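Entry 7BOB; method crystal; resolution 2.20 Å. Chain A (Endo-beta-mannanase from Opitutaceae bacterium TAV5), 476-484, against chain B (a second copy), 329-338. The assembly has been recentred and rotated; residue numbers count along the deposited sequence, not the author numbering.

Chain A (476-484) DPVNWAQAM
Chain B (329-338) YIKNNFESEL

Polar contacts between protein copies often depend on one side chain, held by its own chain, that meets the backbone of a turn. In this endo-beta-mannanase pair, a short 3-10 segment of chain A at Pro A477 and Val A478 leads through an extended Trp A480 to Ala A481, the N-cap position of a helix beginning at Gln A482. Chain B presents helical phi/psi at 329-331, then a 3-10 segment from Asn B333 to Ser B336. The register is set where Asn A479 and Asn B333 bring their CA atoms to 4.3 Å, and the stretches bury 490 Å² between them.

Asn A479 supplies two of the three hydrogen bonds across the contact. Its chi1 of -73° (m) and chi2 of -71° bring the amide end nearer chain B although CA-to-CB points sideways. Asn A479 OD1 accepts from Asn B333 N at 2.8 Å, while Asn A479 ND2 makes a weak bond to Lys B331 O at 3.1 Å; asparagine suits the place because its amide offers both acceptor and donor. The fit is imperfect: Asn A479 OD1 also sits 2.8 Å from Lys B331 O, two acceptors without a hydrogen bond. Asn A479 ND2 also donates to Asp A476 OD2 (3.0 Å). Asp A476, chi1 t, further accepts Val A478 N at OD1 (3.0 Å), bracing the turn. Phe B334 N donates to Val A478 O at 2.9 Å. Phe B334, chi1 80° (p), keeps that carbonyl at its ring edge, and its CD1 lies 3.9 Å from CG1 of Val A478 (chi1 t).

Asn B333 adopts chi1 t; its ND2 reaches Tyr B329 O (3.0 Å) and its OD1 accepts from a water (2.8 Å) that also donates to Asn A479 O. Ala A481 points toward chain B, its small CB 3.3 Å from OG of Ser B336. Glu B337, chi1 and chi2 t, extends OE1 to 3.4 Å from Gln A482 CD.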

# COMPACT_ATOMS: atom_id res chain seq x y z
N ASP A 476 13.99 -13.48 18.66
CA ASP A 476 12.65 -13.02 18.35
C ASP A 476 11.76 -13.08 19.59
O ASP A 476 11.51 -14.18 20.10
CB ASP A 476 12.06 -13.86 17.23
CG ASP A 476 10.61 -13.54 16.93
OD1 ASP A 476 10.12 -12.46 17.34
OD2 ASP A 476 9.96 -14.38 16.25
N PRO A 477 11.25 -11.95 20.07
CA PRO A 477 10.40 -12.00 21.28
C PRO A 477 9.14 -12.81 21.08
O PRO A 477 8.64 -13.42 22.05
CB PRO A 477 10.08 -10.52 21.54
CG PRO A 477 11.07 -9.74 20.71
CD PRO A 477 11.39 -10.59 19.53
N VAL A 478 8.61 -12.87 19.86
CA VAL A 478 7.41 -13.67 19.61
C VAL A 478 7.68 -15.14 19.89
O VAL A 478 6.77 -15.89 20.26
CB VAL A 478 6.89 -13.42 18.17
CG1 VAL A 478 5.88 -14.48 17.74
CG2 VAL A 478 6.24 -12.03 18.11
N ASN A 479 8.93 -15.58 19.78
CA ASN A 479 9.26 -16.97 20.09
C ASN A 479 10.16 -17.09 21.32
O ASN A 479 10.87 -18.08 21.47
CB ASN A 479 9.90 -17.64 18.89
CG ASN A 479 8.88 -17.94 17.80
OD1 ASN A 479 8.04 -18.82 17.97
ND2 ASN A 479 8.91 -17.16 16.72
N TRP A 480 10.12 -16.09 22.20
CA TRP A 480 11.01 -16.08 23.37
C TRP A 480 10.21 -16.61 24.55
O TRP A 480 9.51 -15.86 25.24
CB TRP A 480 11.54 -14.67 23.61
CG TRP A 480 12.72 -14.62 24.53
CD1 TRP A 480 12.91 -15.38 25.65
CD2 TRP A 480 13.85 -13.74 24.43
NE1 TRP A 480 14.11 -15.04 26.25
CE2 TRP A 480 14.70 -14.04 25.52
CE3 TRP A 480 14.23 -12.75 23.52
CZ2 TRP A 480 15.91 -13.37 25.72
CZ3 TRP A 480 15.42 -12.08 23.73
CH2 TRP A 480 16.25 -12.40 24.82
N ALA A 481 10.29 -17.92 24.77
CA ALA A 481 9.73 -18.53 25.97
C ALA A 481 10.82 -19.36 26.65
O ALA A 481 11.99 -18.98 26.61
CB ALA A 481 8.50 -19.36 25.64
N GLN A 482 10.46 -20.49 27.26
CA GLN A 482 11.46 -21.25 28.01
C GLN A 482 12.61 -21.68 27.11
O GLN A 482 13.78 -21.45 27.44
CB GLN A 482 10.84 -22.47 28.69
CG GLN A 482 9.81 -22.14 29.78
CD GLN A 482 8.38 -22.13 29.23
OE1 GLN A 482 8.16 -21.95 28.02
NE2 GLN A 482 7.41 -22.32 30.12
N ALA A 483 12.29 -22.25 25.93
CA ALA A 483 13.34 -22.80 25.07
C ALA A 483 14.35 -21.74 24.68
O ALA A 483 15.57 -21.92 24.86
CB ALA A 483 12.74 -23.45 23.82
N MET A 484 13.88 -20.59 24.17
CA MET A 484 14.82 -19.54 23.79
C MET A 484 15.59 -19.01 25.01
O MET A 484 16.79 -18.74 24.91
CB MET A 484 14.09 -18.41 23.09
CG MET A 484 15.03 -17.36 22.50
SD MET A 484 14.18 -16.01 21.65
CE MET A 484 13.54 -16.86 20.20
N TYR B 329 1.78 -23.31 18.70
CA TYR B 329 2.79 -22.99 19.71
C TYR B 329 4.19 -23.03 19.13
O TYR B 329 5.11 -22.44 19.72
CB TYR B 329 2.66 -23.93 20.90
CG TYR B 329 1.24 -23.98 21.41
CD1 TYR B 329 0.74 -22.98 22.23
CD2 TYR B 329 0.38 -25.00 21.02
CE1 TYR B 329 -0.59 -23.00 22.68
CE2 TYR B 329 -0.94 -25.03 21.47
CZ TYR B 329 -1.42 -24.03 22.29
OH TYR B 329 -2.73 -24.07 22.71
N ILE B 330 4.38 -23.68 17.98
CA ILE B 330 5.73 -23.78 17.43
C ILE B 330 6.16 -22.47 16.79
O ILE B 330 7.30 -22.04 16.96
CB ILE B 330 5.81 -24.96 16.44
CG1 ILE B 330 5.65 -26.30 17.16
CG2 ILE B 330 7.12 -24.90 15.65
CD1 ILE B 330 5.38 -27.47 16.19
N LYS B 331 5.28 -21.83 16.03
CA LYS B 331 5.65 -20.60 15.34
C LYS B 331 5.50 -19.36 16.22
O LYS B 331 6.17 -18.35 15.97
CB LYS B 331 4.79 -20.42 14.08
CG LYS B 331 3.34 -20.11 14.41
CD LYS B 331 2.51 -19.81 13.14
CE LYS B 331 1.22 -19.12 13.50
NZ LYS B 331 0.58 -18.47 12.32
N ASN B 332 4.60 -19.37 17.20
CA ASN B 332 4.48 -18.27 18.17
C ASN B 332 4.72 -18.83 19.57
O ASN B 332 3.77 -19.01 20.34
CB ASN B 332 3.11 -17.58 18.11
CG ASN B 332 2.88 -16.81 16.83
OD1 ASN B 332 3.77 -16.68 15.98
ND2 ASN B 332 1.69 -16.24 16.69
N ASN B 333 5.98 -19.11 19.89
CA ASN B 333 6.22 -19.85 21.13
C ASN B 333 5.94 -19.03 22.39
O ASN B 333 5.82 -19.63 23.46
CB ASN B 333 7.64 -20.41 21.14
CG ASN B 333 7.83 -21.53 22.16
OD1 ASN B 333 8.79 -21.53 22.91
ND2 ASN B 333 6.90 -22.49 22.17
N PHE B 334 5.77 -17.71 22.29
CA PHE B 334 5.35 -16.97 23.48
C PHE B 334 4.03 -17.52 24.01
O PHE B 334 3.74 -17.41 25.20
CB PHE B 334 5.24 -15.47 23.18
CG PHE B 334 3.95 -15.07 22.49
CD1 PHE B 334 3.90 -14.97 21.11
CD2 PHE B 334 2.81 -14.77 23.21
CE1 PHE B 334 2.69 -14.59 20.45
CE2 PHE B 334 1.61 -14.39 22.57
CZ PHE B 334 1.56 -14.31 21.18
N GLU B 335 3.25 -18.15 23.13
CA GLU B 335 1.96 -18.70 23.52
C GLU B 335 2.12 -19.86 24.47
O GLU B 335 1.15 -20.22 25.14
CB GLU B 335 1.19 -19.15 22.28
CG GLU B 335 0.79 -18.03 21.33
CD GLU B 335 -0.53 -17.39 21.72
OE1 GLU B 335 -1.09 -17.77 22.77
OE2 GLU B 335 -1.02 -16.52 20.97
N SER B 336 3.32 -20.44 24.56
CA SER B 336 3.60 -21.57 25.45
C SER B 336 3.76 -21.19 26.91
O SER B 336 3.85 -22.09 27.75
CB SER B 336 4.89 -22.30 25.01
OG SER B 336 6.06 -21.53 25.23
N GLU B 337 3.81 -19.89 27.26
CA GLU B 337 4.11 -19.48 28.63
C GLU B 337 3.22 -18.31 29.06
O GLU B 337 3.67 -17.26 29.50
CB GLU B 337 5.59 -19.12 28.78
CG GLU B 337 6.06 -19.02 30.23
CD GLU B 337 7.53 -18.71 30.36
OE1 GLU B 337 8.24 -18.71 29.32
OE2 GLU B 337 7.99 -18.46 31.50
N LEU B 338 1.91 -18.51 28.97
CA LEU B 338 0.96 -17.51 29.42
C LEU B 338 0.20 -17.96 30.67
O LEU B 338 -0.72 -17.27 31.10
CB LEU B 338 -0.01 -17.17 28.29
CG LEU B 338 0.73 -16.77 27.00
CD1 LEU B 338 -0.24 -16.44 25.91
CD2 LEU B 338 1.65 -15.58 27.27
O HOH W 1 11.16 -20.14 23.16